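MdbA protein (Corynebacterium diphtheriae, PDB 5C00) acts as a thiol-disulfide oxidoreductase of the DsbA family, probably forming disulfide bonds in exported proteins such as pilus components and diphtheria toxin. Local coordinates at residues 71-75 with 76-80; 141-145 with 146-150; 188-192 with 193-197. All blocks are in the same frame, centred on the assembly; numbering follows the deposited sequence. Where two conformers were deposited one is given.

Contact 1: residues 71-75 with 76-80; sequences KAIEN and GDIVV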
loop_
_atom_site.group_PDB
_atom_site.type_symbol
_atom_site.label_atom_id
_atom_site.label_comp_id
_atom_site.label_asym_id
_atom_site.label_seq_id
_atom_site.Cartn_x
_atom_site.Cartn_y
_atom_site.Cartn_z
ATOM N N LYS A 71 -4.594 7.761 12.370
ATOM C CA LYS A 71 -5.247 8.807 13.170
ATOM C C LYS A 71 -5.150 10.179 12.546
ATOM O O LYS A 71 -6.105 10.942 12.551
ATOM C CB LYS A 71 -4.711 8.854 14.602
ATOM C CG LYS A 71 -4.886 7.554 15.372
ATOM C CD LYS A 71 -6.324 7.020 15.366
ATOM C CE LYS A 71 -6.514 5.773 14.508
ATOM N NZ LYS A 71 -7.828 5.049 14.639
ATOM N N ALA A 72 -3.999 10.488 11.986
ATOM C CA ALA A 72 -3.765 11.785 11.388
ATOM C C ALA A 72 -4.563 11.955 10.107
ATOM O O ALA A 72 -5.040 13.049 9.798
ATOM C CB ALA A 72 -2.265 11.965 11.121
ATOM N N ILE A 73 -4.685 10.866 9.359
ATOM C CA ILE A 73 -5.531 10.828 8.182
ATOM C C ILE A 73 -6.973 10.999 8.641
ATOM O O ILE A 73 -7.673 11.833 8.109
ATOM C CB ILE A 73 -5.407 9.518 7.365
ATOM C CG1 ILE A 73 -4.000 9.323 6.787
ATOM C CG2 ILE A 73 -6.398 9.517 6.236
ATOM C CD1 ILE A 73 -3.752 7.896 6.312
ATOM N N GLU A 74 -7.427 10.237 9.629
ATOM C CA GLU A 74 -8.852 10.337 10.015
ATOM C C GLU A 74 -9.192 11.734 10.556
ATOM O O GLU A 74 -10.301 12.210 10.350
ATOM C CB GLU A 74 -9.234 9.228 11.010
ATOM C CG GLU A 74 -9.271 7.869 10.381
ATOM C CD GLU A 74 -9.377 6.723 11.380
ATOM O OE1 GLU A 74 -8.948 6.931 12.517
ATOM O OE2 GLU A 74 -9.824 5.599 11.003
ATOM N N ASN A 75 -8.219 12.402 11.194
ATOM C CA ASN A 75 -8.333 13.798 11.661
ATOM C C ASN A 75 -8.335 14.867 10.593
ATOM O O ASN A 75 -8.612 16.047 10.869
ATOM C CB ASN A 75 -7.135 14.149 12.523
ATOM C CG ASN A 75 -7.207 13.531 13.867
ATOM O OD1 ASN A 75 -8.234 12.968 14.232
ATOM N ND2 ASN A 75 -6.118 13.631 14.626
ATOM N N GLY A 76 -7.994 14.503 9.362
ATOM C CA GLY A 76 -7.966 15.472 8.269
ATOM C C GLY A 76 -6.682 16.299 8.181
ATOM O O GLY A 76 -6.610 17.247 7.384
ATOM N N ASP A 77 -5.646 15.901 8.934
ATOM C CA ASP A 77 -4.380 16.647 9.016
ATOM C C ASP A 77 -3.371 16.315 7.928
ATOM O O ASP A 77 -2.480 17.138 7.619
ATOM C CB ASP A 77 -3.691 16.405 10.373
ATOM C CG ASP A 77 -4.474 17.013 11.557
ATOM O OD1 ASP A 77 -5.062 18.098 11.371
ATOM O OD2 ASP A 77 -4.508 16.387 12.647
ATOM N N ILE A 78 -3.423 15.086 7.409
ATOM C CA ILE A 78 -2.599 14.692 6.285
ATOM C C ILE A 78 -3.400 13.965 5.231
ATOM O O ILE A 78 -4.422 13.358 5.547
ATOM C CB ILE A 78 -1.439 13.795 6.733
ATOM C CG1 ILE A 78 -1.897 12.485 7.352
ATOM C CG2 ILE A 78 -0.614 14.553 7.740
ATOM C CD1 ILE A 78 -0.742 11.570 7.669
ATOM N N VAL A 79 -2.948 14.086 3.995
ATOM C CA VAL A 79 -3.424 13.279 2.885
ATOM C C VAL A 79 -2.252 12.438 2.418
ATOM O O VAL A 79 -1.208 12.982 2.129
ATOM C CB VAL A 79 -3.959 14.177 1.775
ATOM C CG1 VAL A 79 -4.290 13.372 0.528
ATOM C CG2 VAL A 79 -5.213 14.864 2.301
ATOM N N VAL A 80 -2.393 11.113 2.434
ATOM C CA VAL A 80 -1.261 10.235 2.136
ATOM C C VAL A 80 -1.306 9.615 0.751
ATOM O O VAL A 80 -2.233 8.863 0.390
ATOM C CB VAL A 80 -1.081 9.111 3.195
ATOM C CG1 VAL A 80 0.150 8.293 2.837
ATOM C CG2 VAL A 80 -0.886 9.722 4.573
HETATM O O HOH W 1 -7.184 13.407 5.804
#
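Ala72 and Ile73 offer carbonyls in the last turn of helix 56-74 to Gly76 and Asp77, and the chain then turns into strand 78-85. The closure is a Schellman motif. Asp77 N donates to Ala72 O over 3.0 Å, approaching nearly along the C=O axis, whereas Gly76 N reaches Ile73 O, also at 3.0 Å, from above the carbonyl plane. Gly76 has a phi of 83°, and a side chain there would run into the carbonyl oxygen of Asn75, which explains the residue type. Ile73 O also accepts from a water, 2.8 Å away, that donates a second bond to Ile78 O and so ties the helix end to the first strand residue.

Beyond the turn the side chains fold back on the helix. Ile78 holds CG1 between its backbone N and carbonyl carbon (chi1 62°), which carries CD1 to within 3.8 Å of Ala72 CB. The small methyl of Ala72 leaves room for this branch and for Val203 and Thr207 of helix 202-207. Ile73 crosses Ile78 at about a right angle, CG1 on CG1, and its CD1 lies 3.8 Å from Val80 CG2; beta-branched residues suit the strand and give it broad sides to pack with. On the outer side Asp77 OD1 forms a salt bridge with Lys41. Lys71 NZ pairs with Glu74 OE1 at 3.0 Å, on the syn side of the carboxylate, and Glu74 OE2 takes Ser23 N.

This is the helix-to-strand corner of the beta-alpha-beta unit 45-52, 56-74, 78-85 of the thioredoxin fold. Because two amides and a water satisfy Ala72 O and Ile73 O, the chain can leave the helix here while its aliphatic branches stay buried.

Contact 2: residues 141-145 with 146-150; sequences DVAKS and LGASD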
loop_
_atom_site.group_PDB
_atom_site.type_symbol
_atom_site.label_atom_id
_atom_site.label_comp_id
_atom_site.label_asym_id
_atom_site.label_seq_id
_atom_site.Cartn_x
_atom_site.Cartn_y
_atom_site.Cartn_z
ATOM N N ASP A 141 -7.188 -15.289 -2.759
ATOM C CA ASP A 141 -7.980 -15.972 -1.727
ATOM C C ASP A 141 -7.992 -15.050 -0.499
ATOM O O ASP A 141 -9.003 -14.921 0.198
ATOM C CB ASP A 141 -7.382 -17.308 -1.337
ATOM C CG ASP A 141 -7.852 -18.471 -2.212
ATOM O OD1 ASP A 141 -8.401 -18.277 -3.324
ATOM O OD2 ASP A 141 -7.664 -19.624 -1.736
ATOM N N VAL A 142 -6.825 -14.484 -0.175
ATOM C CA VAL A 142 -6.694 -13.684 1.024
ATOM C C VAL A 142 -7.503 -12.396 0.924
ATOM O O VAL A 142 -8.171 -11.990 1.888
ATOM C CB VAL A 142 -5.220 -13.423 1.405
ATOM C CG1 VAL A 142 -5.129 -12.455 2.576
ATOM C CG2 VAL A 142 -4.590 -14.730 1.805
ATOM N N ALA A 143 -7.460 -11.736 -0.239
ATOM C CA ALA A 143 -8.297 -10.607 -0.483
ATOM C C ALA A 143 -9.778 -10.940 -0.256
ATOM O O ALA A 143 -10.500 -10.150 0.357
ATOM C CB ALA A 143 -8.084 -10.084 -1.913
ATOM N N LYS A 144 -10.240 -12.034 -0.823
ATOM C CA LYS A 144 -11.650 -12.438 -0.671
ATOM C C LYS A 144 -11.984 -12.637 0.809
ATOM O O LYS A 144 -13.033 -12.188 1.306
ATOM C CB LYS A 144 -11.881 -13.719 -1.441
ATOM C CG LYS A 144 -13.247 -14.339 -1.255
ATOM C CD LYS A 144 -14.280 -13.507 -1.966
ATOM C CE LYS A 144 -15.673 -14.096 -1.766
ATOM N NZ LYS A 144 -16.268 -13.557 -0.534
ATOM N N SER A 145 -11.110 -13.350 1.507
ATOM C CA SER A 145 -11.333 -13.616 2.937
ATOM C C SER A 145 -11.442 -12.311 3.732
ATOM O O SER A 145 -12.175 -12.259 4.712
ATOM C CB SER A 145 -10.210 -14.442 3.519
ATOM O OG SER A 145 -10.187 -15.756 2.973
ATOM N N LEU A 146 -10.698 -11.276 3.341
ATOM C CA LEU A 146 -10.735 -9.990 4.035
ATOM C C LEU A 146 -11.878 -9.094 3.603
ATOM O O LEU A 146 -12.039 -7.970 4.134
ATOM C CB LEU A 146 -9.395 -9.240 3.873
ATOM C CG LEU A 146 -8.361 -9.537 4.958
ATOM C CD1 LEU A 146 -6.983 -8.965 4.625
ATOM C CD2 LEU A 146 -8.773 -9.052 6.333
ATOM N N GLY A 147 -12.629 -9.508 2.597
ATOM C CA GLY A 147 -13.807 -8.764 2.233
ATOM C C GLY A 147 -13.890 -8.255 0.828
ATOM O O GLY A 147 -14.882 -7.606 0.509
ATOM N N ALA A 148 -12.915 -8.601 -0.032
ATOM C CA ALA A 148 -12.949 -8.147 -1.405
ATOM C C ALA A 148 -14.087 -8.788 -2.153
ATOM O O ALA A 148 -14.472 -9.943 -1.902
ATOM C CB ALA A 148 -11.649 -8.435 -2.126
ATOM N N SER A 149 -14.591 -8.040 -3.108
ATOM C CA SER A 149 -15.678 -8.508 -3.917
ATOM C C SER A 149 -15.230 -9.663 -4.818
ATOM O O SER A 149 -14.050 -9.861 -5.047
ATOM C CB SER A 149 -16.205 -7.372 -4.756
ATOM O OG SER A 149 -15.298 -7.046 -5.782
ATOM N N ASP A 150 -16.200 -10.436 -5.305
ATOM C CA ASP A 150 -15.958 -11.481 -6.337
ATOM C C ASP A 150 -15.284 -10.955 -7.587
ATOM O O ASP A 150 -14.419 -11.627 -8.162
ATOM C CB ASP A 150 -17.268 -12.191 -6.734
ATOM C CG ASP A 150 -17.719 -13.202 -5.715
ATOM O OD1 ASP A 150 -17.145 -13.319 -4.625
ATOM O OD2 ASP A 150 -18.720 -13.876 -5.978
HETATM O O HOH W 2 -15.785 -11.079 0.095
#
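With CG anti to its backbone N (chi1 174°) and bends at chi2 and chi4, Lys144 reaches along the chain toward Ala148 and Asp150. CE comes within 3.3 Å of Asp150 OD1, but NZ stays 4.2 Å from that oxygen; the opposite charges lie near each other, beyond salt-bridge distance, and any attraction is probably modest. A water links the lysine to the turn: it accepts from Lys144 NZ at 2.6 Å and donates to both Lys144 O and Ala148 O. The long, flexible lysine suits this solvent-exposed side because its methylenes can lie beside the turn while NZ hydrogen-bonds a water.

The turn itself is a Schellman motif ending helix 136-145. Ala148 N donates to Ala143 O (2.9 Å, N-H...O 163°), and Gly147 N to Lys144 O at 3.0 Å from above the carbonyl plane. Gly147, with a phi of 122°, adopts a backbone that a side chain would jam against the carbonyl oxygen of Leu146. Inside the turn the two small methyls meet, Ala143 CB lying 3.9 Å from Ala148 CB; their size lets Tyr119 and Ile156 pack on Ala143 and Thr153 on Ala148. Leu146 N continues the helical pattern to Val142 O at 3.0 Å, while its larger side chain turns inward to Leu122 and Tyr17. Two residues past the glycine, Ser149 OG takes Val152 N as the N-cap of helix 150-158.

Contact 3: residues 188-192 with 193-197; sequences VFIDG and KEVKN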
loop_
_atom_site.group_PDB
_atom_site.type_symbol
_atom_site.label_atom_id
_atom_site.label_comp_id
_atom_site.label_asym_id
_atom_site.label_seq_id
_atom_site.Cartn_x
_atom_site.Cartn_y
_atom_site.Cartn_z
ATOM N N VAL A 188 9.646 8.848 2.899
ATOM C CA VAL A 188 8.518 9.712 3.177
ATOM C C VAL A 188 8.886 11.174 2.852
ATOM O O VAL A 188 9.971 11.633 3.189
ATOM C CB VAL A 188 8.143 9.606 4.650
ATOM C CG1 VAL A 188 7.094 10.655 5.028
ATOM C CG2 VAL A 188 7.688 8.179 4.996
ATOM N N PHE A 189 7.986 11.871 2.203
ATOM C CA PHE A 189 8.120 13.301 1.935
ATOM C C PHE A 189 6.891 13.985 2.486
ATOM O O PHE A 189 5.739 13.455 2.374
ATOM C CB PHE A 189 8.163 13.553 0.400
ATOM C CG PHE A 189 9.386 12.984 -0.300
ATOM C CD1 PHE A 189 9.527 11.631 -0.511
ATOM C CD2 PHE A 189 10.376 13.829 -0.805
ATOM C CE1 PHE A 189 10.642 11.100 -1.167
ATOM C CE2 PHE A 189 11.459 13.323 -1.474
ATOM C CZ PHE A 189 11.624 11.960 -1.625
ATOM N N ILE A 190 7.081 15.166 3.031
ATOM C CA ILE A 190 6.013 15.996 3.544
ATOM C C ILE A 190 6.003 17.253 2.676
ATOM O O ILE A 190 6.989 17.979 2.641
ATOM C CB ILE A 190 6.262 16.401 5.017
ATOM C CG1 ILE A 190 6.294 15.160 5.913
ATOM C CG2 ILE A 190 5.201 17.419 5.478
ATOM C CD1 ILE A 190 6.715 15.344 7.364
ATOM N N ASP A 191 4.931 17.457 1.912
ATOM C CA ASP A 191 4.865 18.600 0.996
ATOM C C ASP A 191 6.142 18.751 0.173
ATOM O O ASP A 191 6.698 19.858 0.076
ATOM C CB ASP A 191 4.604 19.899 1.790
ATOM C CG ASP A 191 3.238 19.940 2.414
ATOM O OD1 ASP A 191 2.287 19.369 1.826
ATOM O OD2 ASP A 191 3.111 20.560 3.491
ATOM N N GLY A 192 6.606 17.662 -0.434
ATOM C CA GLY A 192 7.795 17.707 -1.303
ATOM C C GLY A 192 9.162 17.654 -0.634
ATOM O O GLY A 192 10.174 17.583 -1.312
ATOM N N LYS A 193 9.190 17.669 0.689
ATOM C CA LYS A 193 10.417 17.689 1.481
ATOM C C LYS A 193 10.637 16.328 2.128
ATOM O O LYS A 193 9.806 15.888 2.938
ATOM C CB LYS A 193 10.254 18.757 2.572
ATOM C CG LYS A 193 11.386 18.882 3.589
ATOM C CD LYS A 193 10.891 19.566 4.862
ATOM C CE LYS A 193 11.970 20.412 5.519
ATOM N NZ LYS A 193 13.233 19.657 5.731
ATOM N N GLU A 194 11.756 15.681 1.822
ATOM C CA GLU A 194 11.984 14.360 2.323
ATOM C C GLU A 194 12.250 14.386 3.827
ATOM O O GLU A 194 12.981 15.249 4.328
ATOM C CB GLU A 194 13.150 13.664 1.594
ATOM C CG GLU A 194 13.214 12.194 2.012
ATOM C CD GLU A 194 14.153 11.302 1.215
ATOM O OE1 GLU A 194 14.782 11.740 0.236
ATOM O OE2 GLU A 194 14.237 10.122 1.581
ATOM N N VAL A 195 11.673 13.420 4.528
ATOM C CA VAL A 195 12.019 13.088 5.910
ATOM C C VAL A 195 13.213 12.138 5.943
ATOM O O VAL A 195 13.087 10.904 5.793
ATOM C CB VAL A 195 10.795 12.498 6.685
ATOM C CG1 VAL A 195 11.133 12.270 8.163
ATOM C CG2 VAL A 195 9.587 13.414 6.563
ATOM N N LYS A 196 14.419 12.701 6.129
ATOM C CA LYS A 196 15.644 11.895 6.195
ATOM C C LYS A 196 15.983 11.441 7.581
ATOM O O LYS A 196 16.542 10.363 7.782
ATOM C CB LYS A 196 16.845 12.660 5.603
ATOM C CG LYS A 196 16.607 13.042 4.155
ATOM C CD LYS A 196 17.758 13.826 3.570
ATOM C CE LYS A 196 17.514 14.119 2.087
ATOM N NZ LYS A 196 18.671 14.834 1.435
ATOM N N ASN A 197 15.697 12.295 8.540
ATOM C CA ASN A 197 16.046 12.050 9.913
ATOM C C ASN A 197 14.778 11.854 10.753
ATOM O O ASN A 197 13.768 12.493 10.483
ATOM C CB ASN A 197 16.802 13.255 10.422
ATOM C CG ASN A 197 18.167 13.367 9.790
ATOM O OD1 ASN A 197 19.060 12.663 10.203
ATOM N ND2 ASN A 197 18.317 14.218 8.771
HETATM O O HOH W 3 12.538 9.293 3.560
#
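Phe189 and Glu194 face each other as the antiparallel non-hydrogen-bonded pair of a tight beta hairpin. Glu194 CB sits over one face of the ring, 3.9 Å from its centroid and offset toward the rim, a CH-pi contact. Beyond it the extended glutamate carries its carboxylate plane into a stack at 28° to the ring, with OE1 3.7 Å from Phe189 CZ. The flat ring thus gives CB an apolar surface, while Arg187 forms a salt bridge with OE2.

On the other side of the hairpin, between the two segments, the side-chain contacts are aliphatic. Val195 has CG1 anti to its backbone N (chi1 -175°), which leaves CG2 beside that N, where it touches Ile190 CD1 at 3.6 Å and Val188 CG1 at 4.0 Å. The two valines lie side by side, pointing the same way, and Ile190 crosses Val195 obliquely. Backbone bonds close this part firmly: Val195 N to Val188 O at 2.8 Å, N-H...O 166°, and a reciprocal pair between Ile190 and Lys193.

The turned end is looser. Asp191 and Gly192 occupy the corners of a type I' turn. Aspartate tolerates the left-handed backbone of the first corner, and Gly192 fits the second because a CB would be jammed against Asp191 O. Asp191 leads its carboxylate away from the hairpin, OD1 accepting from Lys46 N. Lys193 sets CB 3.4 Å from Ile190 O, and its exposed end leads away.

Strand 193-194 is the outermost of the sheet within the chain, and 187-190 lies between it and strand 45-52. Helix 202-207 covers the Val188, Ile190 and Val195 side through Trp202, Gln205 and Ala206, whereas helix 162-180 meets the Phe189 ring with Leu176 and Asp179.

Contacts 1 and 3 serve the same mixed sheet, their centres about 16 Å apart: contact 1 delivers the helix end into strand 78-85, while contact 3 builds the edge hairpin, and both pack aliphatic side chains against helix 202-207. Contact 2 lies about 34 Å, centre to centre, from contact 3, across the middle of the chain, and joins two helices away from the sheet. Contact 1 is buried, contacts 2 and 3 partly so. Contacts 1 and 2 share glycine-dependent Schellman closures, but the first packs branched aliphatics, whereas the second pairs alanine methyls with a lysine bound to a water. Contact 3 relies instead on paired strands and a CH-pi contact of Glu194 on the Phe189 ring.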